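Local coordinates for glucose-resistance amylase regulator (Weissella paramesenteroides ATCC 33313, PDB 4RK6), which probably acts as a LacI-family transcription regulator that binds DNA, and carries a D-glucose molecule in its periplasmic-binding-protein-like sugar-binding domain, at residues L48-F59 with D76-L85; Q89-A97 with F244-F255. All coordinates share one frame; numbering follows the deposited sequence.

Contact 1: residues L48-F59 with D76-L85; sequences LDEDEDHQYQVF and DIPSWMIDKL
The indole of Trp80 is a knob in a hole formed by Glu52, Gln55, Tyr56 and Phe59. It also makes the polar link: Trp80 NE1 donates to Glu52 OE1 at 2.9 Å, with an N-H...O angle of 161°. The oxygen lies close to the indole plane, but the donor meets the carboxylate from above its plane. Trp80 has CG between its backbone N and carbonyl carbon (chi1 59°). This drives the outer edge of the six-membered ring into helix 52-59, with Trp80 CH2 3.6 Å from Tyr56 CA. Pro78 CG sits over one face of the indole, off toward its rim, and Met81 CB lies there too.

Helices 52-59 and 79-85 run nearly parallel, 17° apart, with axes 10.8 Å apart at closest. They are successive helices of a Rossmann-like beta-alpha-beta architecture, and strand 69-72 lies between them in sequence.

Apolar contacts run from the helices back to the end of strand 42-48. Phe59 takes Lys84 CD over one ring face, and Leu85 CD2 reaches its edge at 3.7 Å from Phe59 CE1. The CE methyl of selenomethionine Met81 touches the backbone oxygen Gln55 O at 3.5 Å and lies 3.8 Å from Leu48 CD1. Leu48 CD2 is pressed tightly against Ile77 CD1 at 3.5 Å.

At the loop end the like charges Glu50 OE2 and Asp76 OD2 are 3.2 Å apart, but both side chains are poorly ordered.

Contact 2: residues Q89-A97 with F244-F255; sequences QISVISLTA and FPEIGRIAMQLF. With GLC (alpha-D-glucopyranose), chain C.
Strand 91-95 belongs to the parallel part of the central sheet, and helix 244-255 packs on one face of it. Ser91, Ile93 and Leu95 point at the helix. The strand and helix run almost antiparallel, at 163°, with axes 9.4 Å apart. The residues pair as Ser91 with Phe255, Ile93 with Ala251, and Leu95 with Ile247.

Leu95 meets the small side chain of Ala251, with CD1 3.6 Å from Ala251 CB. Its CG also lies 4.1 Å from Ile247 CG2, where the two side chains lie alongside each other, pointing opposite ways. Two residues earlier in the strand, Ile93 CD1 touches the helix 3.7 Å from Ala251 O and 3.9 Å from Phe255 CB, with Leu254 CD2 nearby. With CG1 opposite the carbonyl carbon (chi1 -66°), the extended chain brings this methyl there. Ser91 OG sits at the edge of the Phe255 ring, 3.6 Å from CD1.

This alpha/beta layering is that of the periplasmic-binding-protein-like fold, in which sugar is held at the C-terminal ends of strands. Here the strand end carries Thr96, a residue of the glucose pocket. Glucose O2 donates to Thr96 OG1 at 2.8 Å. Thr96 OG1 in turn donates to Leu95 O at 2.6 Å. This bond, bent at the carbonyl (109°), would orient the hydroxyl so that OG1 accepts from the sugar. Thr96 CG2 is turned to the helix, near Ile247 CD1 and the edge of the Phe244 ring. Glucose O3 also lies at that ring edge, and Phe24 meets the ring. Asp225, Arg145, Thr22 and Gln242 bind the sugar too.

Overall arrangement
Contacts 1 and 2 follow each other along the chain and have centres about 18 Å apart. Helix 79-87 of contact 1 leads directly into strand 91-95 of contact 2. At the join, Leu85 O probably accepts a hydrogen bond from Ile90 N at 3.2 Å, in a Schellman motif with Gln89 at positive phi. Leu85 CB also packs on Val92 CG2 at 3.7 Å. Val92 points away from helix 244-255, so the strand carries one helix layer on each face. Contact 2 reaches the glucose directly. In contact 1 the side chain of Asp76 is about 10 Å from the bound glucose, measured between nearest atoms. Contact 1 instead borders the second subunit, where His54 packs on Ile37 of that chain.

Contact 1: residues L48-F59 with D76-L85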
# COMPACT_ATOMS: atom_id res chain seq x y z
N LEU A 48 11.56 -4.13 -10.38
CA LEU A 48 12.54 -3.54 -11.29
C LEU A 48 12.99 -2.19 -10.74
O LEU A 48 12.15 -1.32 -10.48
CB LEU A 48 11.91 -3.35 -12.67
CG LEU A 48 12.90 -3.15 -13.81
CD1 LEU A 48 13.43 -4.50 -14.27
CD2 LEU A 48 12.23 -2.41 -14.95
N ASP A 49 14.30 -2.02 -10.56
CA ASP A 49 14.85 -0.71 -10.16
C ASP A 49 15.41 0.02 -11.38
O ASP A 49 15.16 -0.39 -12.52
CB ASP A 49 15.85 -0.84 -8.98
CG ASP A 49 17.10 -1.64 -9.32
OD1 ASP A 49 17.39 -1.92 -10.50
OD2 ASP A 49 17.82 -1.98 -8.36
N GLU A 50 16.16 1.10 -11.16
CA GLU A 50 16.63 1.95 -12.26
C GLU A 50 18.04 1.58 -12.75
O GLU A 50 18.62 2.31 -13.56
CB GLU A 50 16.60 3.42 -11.81
CG GLU A 50 16.30 4.41 -12.93
CD GLU A 50 14.85 4.37 -13.38
OE1 GLU A 50 13.96 4.56 -12.53
OE2 GLU A 50 14.62 4.15 -14.59
N ASP A 51 18.57 0.45 -12.30
CA ASP A 51 19.95 0.07 -12.56
C ASP A 51 19.96 -0.94 -13.67
O ASP A 51 19.50 -2.06 -13.50
CB ASP A 51 20.57 -0.54 -11.29
CG ASP A 51 22.02 -0.97 -11.47
OD1 ASP A 51 22.29 -1.95 -12.20
OD2 ASP A 51 22.91 -0.34 -10.86
N GLU A 52 20.49 -0.54 -14.83
CA GLU A 52 20.48 -1.43 -15.99
C GLU A 52 21.01 -2.85 -15.72
O GLU A 52 20.47 -3.83 -16.27
CB GLU A 52 21.22 -0.77 -17.17
CG GLU A 52 20.80 -1.35 -18.51
CD GLU A 52 20.82 -0.32 -19.62
OE1 GLU A 52 19.75 -0.07 -20.23
OE2 GLU A 52 21.92 0.25 -19.84
N ASP A 53 22.04 -2.98 -14.89
CA ASP A 53 22.60 -4.31 -14.58
C ASP A 53 21.67 -5.20 -13.73
O ASP A 53 21.67 -6.42 -13.88
CB ASP A 53 23.96 -4.18 -13.88
CG ASP A 53 25.07 -3.77 -14.82
OD1 ASP A 53 24.91 -2.77 -15.55
OD2 ASP A 53 26.12 -4.44 -14.84
N HIS A 54 20.91 -4.59 -12.82
CA HIS A 54 19.92 -5.35 -12.06
C HIS A 54 18.76 -5.72 -12.97
O HIS A 54 18.20 -6.81 -12.86
CB HIS A 54 19.40 -4.54 -10.88
CG HIS A 54 20.46 -4.16 -9.90
ND1 HIS A 54 20.36 -3.04 -9.08
CD2 HIS A 54 21.66 -4.72 -9.61
CE1 HIS A 54 21.44 -2.95 -8.33
NE2 HIS A 54 22.25 -3.96 -8.63
N GLN A 55 18.42 -4.82 -13.88
CA GLN A 55 17.36 -5.07 -14.86
C GLN A 55 17.67 -6.31 -15.69
O GLN A 55 16.79 -7.15 -15.93
CB GLN A 55 17.14 -3.84 -15.74
CG GLN A 55 16.55 -2.65 -15.00
CD GLN A 55 16.45 -1.41 -15.86
OE1 GLN A 55 17.03 -1.36 -16.95
NE2 GLN A 55 15.73 -0.39 -15.38
N TYR A 56 18.92 -6.46 -16.10
CA TYR A 56 19.29 -7.61 -16.90
C TYR A 56 19.16 -8.93 -16.12
O TYR A 56 18.76 -9.93 -16.68
CB TYR A 56 20.69 -7.47 -17.53
CG TYR A 56 20.96 -8.57 -18.52
CD1 TYR A 56 20.35 -8.58 -19.77
CD2 TYR A 56 21.80 -9.65 -18.19
CE1 TYR A 56 20.57 -9.61 -20.68
CE2 TYR A 56 22.02 -10.67 -19.09
CZ TYR A 56 21.41 -10.65 -20.33
OH TYR A 56 21.63 -11.67 -21.23
N GLN A 57 19.48 -8.90 -14.82
CA GLN A 57 19.29 -10.09 -13.95
C GLN A 57 17.82 -10.49 -13.86
O GLN A 57 17.50 -11.67 -13.97
CB GLN A 57 19.85 -9.85 -12.53
CG GLN A 57 21.35 -9.55 -12.46
CD GLN A 57 22.20 -10.58 -13.19
OE1 GLN A 57 22.04 -11.79 -12.97
NE2 GLN A 57 23.10 -10.12 -14.05
N VAL A 58 16.95 -9.50 -13.68
CA VAL A 58 15.50 -9.71 -13.70
C VAL A 58 15.07 -10.39 -14.99
O VAL A 58 14.28 -11.32 -14.98
CB VAL A 58 14.72 -8.39 -13.54
CG1 VAL A 58 13.23 -8.57 -13.83
CG2 VAL A 58 14.92 -7.82 -12.15
N PHE A 59 15.60 -9.91 -16.11
CA PHE A 59 15.28 -10.51 -17.38
C PHE A 59 15.74 -11.97 -17.43
O PHE A 59 15.00 -12.84 -17.88
CB PHE A 59 15.91 -9.73 -18.55
CG PHE A 59 15.99 -10.52 -19.80
CD1 PHE A 59 14.87 -10.70 -20.58
CD2 PHE A 59 17.19 -11.09 -20.21
CE1 PHE A 59 14.93 -11.46 -21.74
CE2 PHE A 59 17.26 -11.85 -21.37
CZ PHE A 59 16.12 -12.04 -22.13
N ASP A 76 8.80 2.81 -17.49
CA ASP A 76 10.25 2.97 -17.53
C ASP A 76 11.03 1.72 -18.00
O ASP A 76 12.24 1.60 -17.75
CB ASP A 76 10.71 3.36 -16.11
CG ASP A 76 11.66 4.54 -16.10
OD1 ASP A 76 12.39 4.76 -17.09
OD2 ASP A 76 11.67 5.26 -15.08
N ILE A 77 10.39 0.81 -18.73
CA ILE A 77 11.04 -0.44 -19.11
C ILE A 77 12.00 -0.18 -20.26
O ILE A 77 11.62 0.49 -21.23
CB ILE A 77 10.01 -1.50 -19.55
CG1 ILE A 77 9.00 -1.77 -18.42
CG2 ILE A 77 10.71 -2.79 -19.96
CD1 ILE A 77 9.59 -2.46 -17.20
N PRO A 78 13.23 -0.71 -20.18
CA PRO A 78 14.13 -0.51 -21.32
C PRO A 78 13.67 -1.25 -22.58
O PRO A 78 13.18 -2.38 -22.50
CB PRO A 78 15.46 -1.08 -20.83
CG PRO A 78 15.09 -2.03 -19.74
CD PRO A 78 13.93 -1.36 -19.07
N SER A 79 13.85 -0.62 -23.74
CA SER A 79 13.46 -1.25 -25.00
C SER A 79 14.09 -2.61 -25.22
O SER A 79 13.43 -3.49 -25.78
CB SER A 79 13.81 -0.31 -26.17
OG SER A 79 13.10 0.92 -26.02
N TRP A 80 15.34 -2.80 -24.80
CA TRP A 80 16.03 -4.06 -25.00
C TRP A 80 15.34 -5.22 -24.27
O TRP A 80 15.41 -6.33 -24.74
CB TRP A 80 17.54 -4.00 -24.63
CG TRP A 80 17.85 -3.61 -23.20
CD1 TRP A 80 18.29 -2.39 -22.75
CD2 TRP A 80 17.77 -4.46 -22.04
NE1 TRP A 80 18.47 -2.42 -21.39
CE2 TRP A 80 18.15 -3.67 -20.92
CE3 TRP A 80 17.40 -5.79 -21.84
CZ2 TRP A 80 18.18 -4.19 -19.62
CZ3 TRP A 80 17.42 -6.31 -20.53
CH2 TRP A 80 17.80 -5.49 -19.44
N MSE A 81 14.69 -4.95 -23.15
CA MSE A 81 13.97 -6.00 -22.40
C MSE A 81 12.75 -6.45 -23.16
O MSE A 81 12.50 -7.63 -23.27
CB MSE A 81 13.55 -5.54 -20.98
CG MSE A 81 13.02 -6.72 -20.15
SE MSE A 81 12.49 -5.99 -18.39
CE MSE A 81 14.31 -5.57 -17.83
N ILE A 82 12.00 -5.49 -23.69
CA ILE A 82 10.81 -5.79 -24.49
C ILE A 82 11.24 -6.58 -25.71
O ILE A 82 10.73 -7.67 -25.97
CB ILE A 82 10.06 -4.51 -24.90
CG1 ILE A 82 9.47 -3.81 -23.68
CG2 ILE A 82 8.96 -4.83 -25.92
CD1 ILE A 82 9.06 -2.37 -23.92
N ASP A 83 12.22 -6.06 -26.45
CA ASP A 83 12.76 -6.78 -27.60
C ASP A 83 13.27 -8.18 -27.27
O ASP A 83 12.91 -9.12 -27.95
CB ASP A 83 13.86 -5.99 -28.31
CG ASP A 83 13.32 -4.83 -29.12
OD1 ASP A 83 12.44 -5.06 -30.00
OD2 ASP A 83 13.77 -3.67 -28.89
N LYS A 84 14.12 -8.32 -26.25
CA LYS A 84 14.65 -9.65 -25.92
C LYS A 84 13.54 -10.65 -25.55
O LYS A 84 13.59 -11.82 -25.95
CB LYS A 84 15.71 -9.55 -24.81
CG LYS A 84 17.07 -9.05 -25.31
CD LYS A 84 18.09 -9.03 -24.18
CE LYS A 84 19.53 -9.19 -24.67
NZ LYS A 84 19.75 -10.48 -25.37
N LEU A 85 12.52 -10.19 -24.86
CA LEU A 85 11.41 -11.09 -24.49
C LEU A 85 10.62 -11.50 -25.72
O LEU A 85 10.40 -12.68 -25.96
CB LEU A 85 10.50 -10.47 -23.43
CG LEU A 85 11.16 -10.29 -22.07
CD1 LEU A 85 10.35 -9.30 -21.25
CD2 LEU A 85 11.30 -11.61 -21.32

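Contact 2: residues Q89-A97 with F244-F255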
# COMPACT_ATOMS: atom_id res chain seq x y z
N GLN A 89 9.95 -15.40 -28.02
CA GLN A 89 8.56 -15.83 -28.25
C GLN A 89 7.72 -15.77 -26.95
O GLN A 89 6.80 -16.55 -26.75
CB GLN A 89 8.51 -17.22 -28.91
CG GLN A 89 9.08 -17.26 -30.33
CD GLN A 89 10.60 -17.24 -30.36
OE1 GLN A 89 11.26 -18.06 -29.72
NE2 GLN A 89 11.17 -16.30 -31.12
N ILE A 90 8.05 -14.82 -26.09
CA ILE A 90 7.27 -14.52 -24.88
C ILE A 90 6.39 -13.32 -25.18
O ILE A 90 6.84 -12.34 -25.76
CB ILE A 90 8.22 -14.24 -23.70
CG1 ILE A 90 9.06 -15.49 -23.41
CG2 ILE A 90 7.45 -13.77 -22.47
CD1 ILE A 90 10.13 -15.27 -22.38
N SER A 91 5.11 -13.41 -24.82
CA SER A 91 4.19 -12.31 -25.00
C SER A 91 4.48 -11.21 -24.01
O SER A 91 4.78 -11.47 -22.85
CB SER A 91 2.74 -12.77 -24.81
OG SER A 91 2.35 -13.58 -25.89
N VAL A 92 4.40 -9.98 -24.48
CA VAL A 92 4.63 -8.83 -23.62
C VAL A 92 3.44 -7.93 -23.78
O VAL A 92 3.07 -7.60 -24.90
CB VAL A 92 5.93 -8.08 -23.98
CG1 VAL A 92 6.15 -6.92 -23.05
CG2 VAL A 92 7.13 -9.01 -23.94
N ILE A 93 2.83 -7.56 -22.66
CA ILE A 93 1.67 -6.71 -22.65
C ILE A 93 1.88 -5.64 -21.58
O ILE A 93 2.33 -5.97 -20.50
CB ILE A 93 0.40 -7.52 -22.38
CG1 ILE A 93 0.13 -8.47 -23.54
CG2 ILE A 93 -0.79 -6.59 -22.16
CD1 ILE A 93 -0.88 -9.55 -23.24
N SER A 94 1.59 -4.39 -21.90
CA SER A 94 1.75 -3.31 -20.92
C SER A 94 0.40 -2.86 -20.34
O SER A 94 -0.64 -2.92 -21.01
CB SER A 94 2.55 -2.14 -21.47
OG SER A 94 1.91 -1.50 -22.55
N LEU A 95 0.44 -2.45 -19.08
CA LEU A 95 -0.74 -2.14 -18.30
C LEU A 95 -0.66 -0.73 -17.73
O LEU A 95 0.32 -0.37 -17.11
CB LEU A 95 -0.90 -3.16 -17.16
CG LEU A 95 -1.46 -4.54 -17.55
CD1 LEU A 95 -0.63 -5.30 -18.53
CD2 LEU A 95 -1.60 -5.37 -16.28
N THR A 96 -1.70 0.06 -18.01
CA THR A 96 -1.84 1.47 -17.59
C THR A 96 -0.94 2.41 -18.38
O THR A 96 -0.90 3.60 -18.13
CB THR A 96 -1.65 1.68 -16.06
OG1 THR A 96 -0.26 1.73 -15.73
CG2 THR A 96 -2.35 0.61 -15.26
N ALA A 97 -0.28 1.88 -19.40
CA ALA A 97 0.69 2.63 -20.16
C ALA A 97 0.93 1.92 -21.47
O ALA A 97 0.89 0.70 -21.54
CB ALA A 97 1.99 2.73 -19.36
N PHE A 244 -8.66 -1.02 -11.72
CA PHE A 244 -7.36 -1.71 -11.82
C PHE A 244 -7.52 -3.22 -11.92
O PHE A 244 -6.81 -3.87 -12.68
CB PHE A 244 -6.42 -1.34 -10.67
CG PHE A 244 -5.95 0.08 -10.71
CD1 PHE A 244 -5.18 0.55 -11.77
CD2 PHE A 244 -6.31 0.98 -9.70
CE1 PHE A 244 -4.76 1.87 -11.81
CE2 PHE A 244 -5.90 2.30 -9.75
CZ PHE A 244 -5.11 2.74 -10.80
N PRO A 245 -8.43 -3.81 -11.14
CA PRO A 245 -8.55 -5.25 -11.30
C PRO A 245 -9.02 -5.62 -12.70
O PRO A 245 -8.52 -6.63 -13.23
CB PRO A 245 -9.56 -5.67 -10.22
CG PRO A 245 -9.56 -4.52 -9.24
CD PRO A 245 -9.29 -3.29 -10.06
N GLU A 246 -9.91 -4.84 -13.31
CA GLU A 246 -10.38 -5.13 -14.67
C GLU A 246 -9.21 -5.01 -15.66
O GLU A 246 -9.04 -5.85 -16.55
CB GLU A 246 -11.55 -4.26 -15.06
CG GLU A 246 -12.06 -4.53 -16.46
CD GLU A 246 -12.76 -5.87 -16.63
OE1 GLU A 246 -12.87 -6.67 -15.66
OE2 GLU A 246 -13.23 -6.10 -17.76
N ILE A 247 -8.37 -3.99 -15.48
CA ILE A 247 -7.15 -3.89 -16.31
C ILE A 247 -6.33 -5.17 -16.25
O ILE A 247 -5.91 -5.69 -17.27
CB ILE A 247 -6.32 -2.63 -15.93
CG1 ILE A 247 -7.10 -1.38 -16.29
CG2 ILE A 247 -4.96 -2.66 -16.61
CD1 ILE A 247 -6.59 -0.11 -15.62
N GLY A 248 -6.12 -5.70 -15.04
CA GLY A 248 -5.39 -6.94 -14.87
C GLY A 248 -6.09 -8.12 -15.52
O GLY A 248 -5.47 -8.89 -16.25
N ARG A 249 -7.39 -8.27 -15.28
CA ARG A 249 -8.12 -9.41 -15.88
C ARG A 249 -8.07 -9.39 -17.41
O ARG A 249 -7.85 -10.44 -18.05
CB ARG A 249 -9.59 -9.40 -15.44
CG ARG A 249 -9.82 -9.77 -13.99
CD ARG A 249 -11.30 -10.03 -13.72
NE ARG A 249 -12.09 -8.81 -13.76
CZ ARG A 249 -12.28 -7.98 -12.72
NH1 ARG A 249 -11.76 -8.24 -11.52
NH2 ARG A 249 -13.02 -6.90 -12.88
N ILE A 250 -8.28 -8.22 -18.00
CA ILE A 250 -8.33 -8.08 -19.45
C ILE A 250 -6.95 -8.28 -20.08
O ILE A 250 -6.83 -8.92 -21.14
CB ILE A 250 -8.98 -6.73 -19.83
CG1 ILE A 250 -10.46 -6.72 -19.38
CG2 ILE A 250 -8.89 -6.43 -21.32
CD1 ILE A 250 -11.36 -7.74 -20.04
N ALA A 251 -5.90 -7.79 -19.44
CA ALA A 251 -4.54 -8.08 -19.93
C ALA A 251 -4.27 -9.60 -19.99
O ALA A 251 -3.75 -10.13 -20.97
CB ALA A 251 -3.49 -7.39 -19.08
N MSE A 252 -4.65 -10.32 -18.94
CA MSE A 252 -4.44 -11.76 -18.92
C MSE A 252 -5.33 -12.41 -19.96
O MSE A 252 -4.90 -13.33 -20.68
CB MSE A 252 -4.67 -12.33 -17.52
CG MSE A 252 -4.35 -13.81 -17.41
SE MSE A 252 -2.51 -14.29 -17.88
CE MSE A 252 -2.72 -16.25 -17.99
N GLN A 253 -6.56 -11.93 -20.09
CA GLN A 253 -7.47 -12.51 -21.10
C GLN A 253 -6.97 -12.31 -22.53
O GLN A 253 -7.14 -13.17 -23.39
CB GLN A 253 -8.88 -11.93 -20.98
CG GLN A 253 -9.92 -12.82 -21.64
CD GLN A 253 -9.98 -14.17 -20.97
OE1 GLN A 253 -10.01 -14.26 -19.73
NE2 GLN A 253 -9.98 -15.23 -21.76
N LEU A 254 -6.40 -11.14 -22.79
CA LEU A 254 -5.79 -10.87 -24.07
C LEU A 254 -4.72 -11.91 -24.39
O LEU A 254 -4.68 -12.46 -25.51
CB LEU A 254 -5.21 -9.45 -24.08
CG LEU A 254 -4.74 -8.88 -25.41
CD1 LEU A 254 -5.92 -8.76 -26.36
CD2 LEU A 254 -4.12 -7.51 -25.16
N PHE A 255 -3.88 -12.23 -23.41
CA PHE A 255 -2.85 -13.24 -23.60
C PHE A 255 -3.47 -14.60 -23.85
O PHE A 255 -3.07 -15.33 -24.80
CB PHE A 255 -1.88 -13.28 -22.41
CG PHE A 255 -0.98 -14.49 -22.40
CD1 PHE A 255 -0.02 -14.66 -23.39
CD2 PHE A 255 -1.10 -15.46 -21.43
CE1 PHE A 255 0.79 -15.78 -23.42
CE2 PHE A 255 -0.28 -16.58 -21.43
CZ PHE A 255 0.67 -16.75 -22.42
C1 GLC C . 0.98 5.05 -12.75
C2 GLC C . -0.21 4.60 -13.60
C3 GLC C . -1.36 5.59 -13.60
C4 GLC C . -1.65 6.03 -12.16
C5 GLC C . -0.39 6.70 -11.61
C6 GLC C . -0.58 7.16 -10.16
O1 GLC C . 1.71 5.93 -13.52
O2 GLC C . 0.19 4.42 -14.96
O3 GLC C . -2.47 4.89 -14.15
O4 GLC C . -2.76 6.89 -12.14
O5 GLC C . 0.67 5.78 -11.57
O6 GLC C . -0.85 6.08 -9.32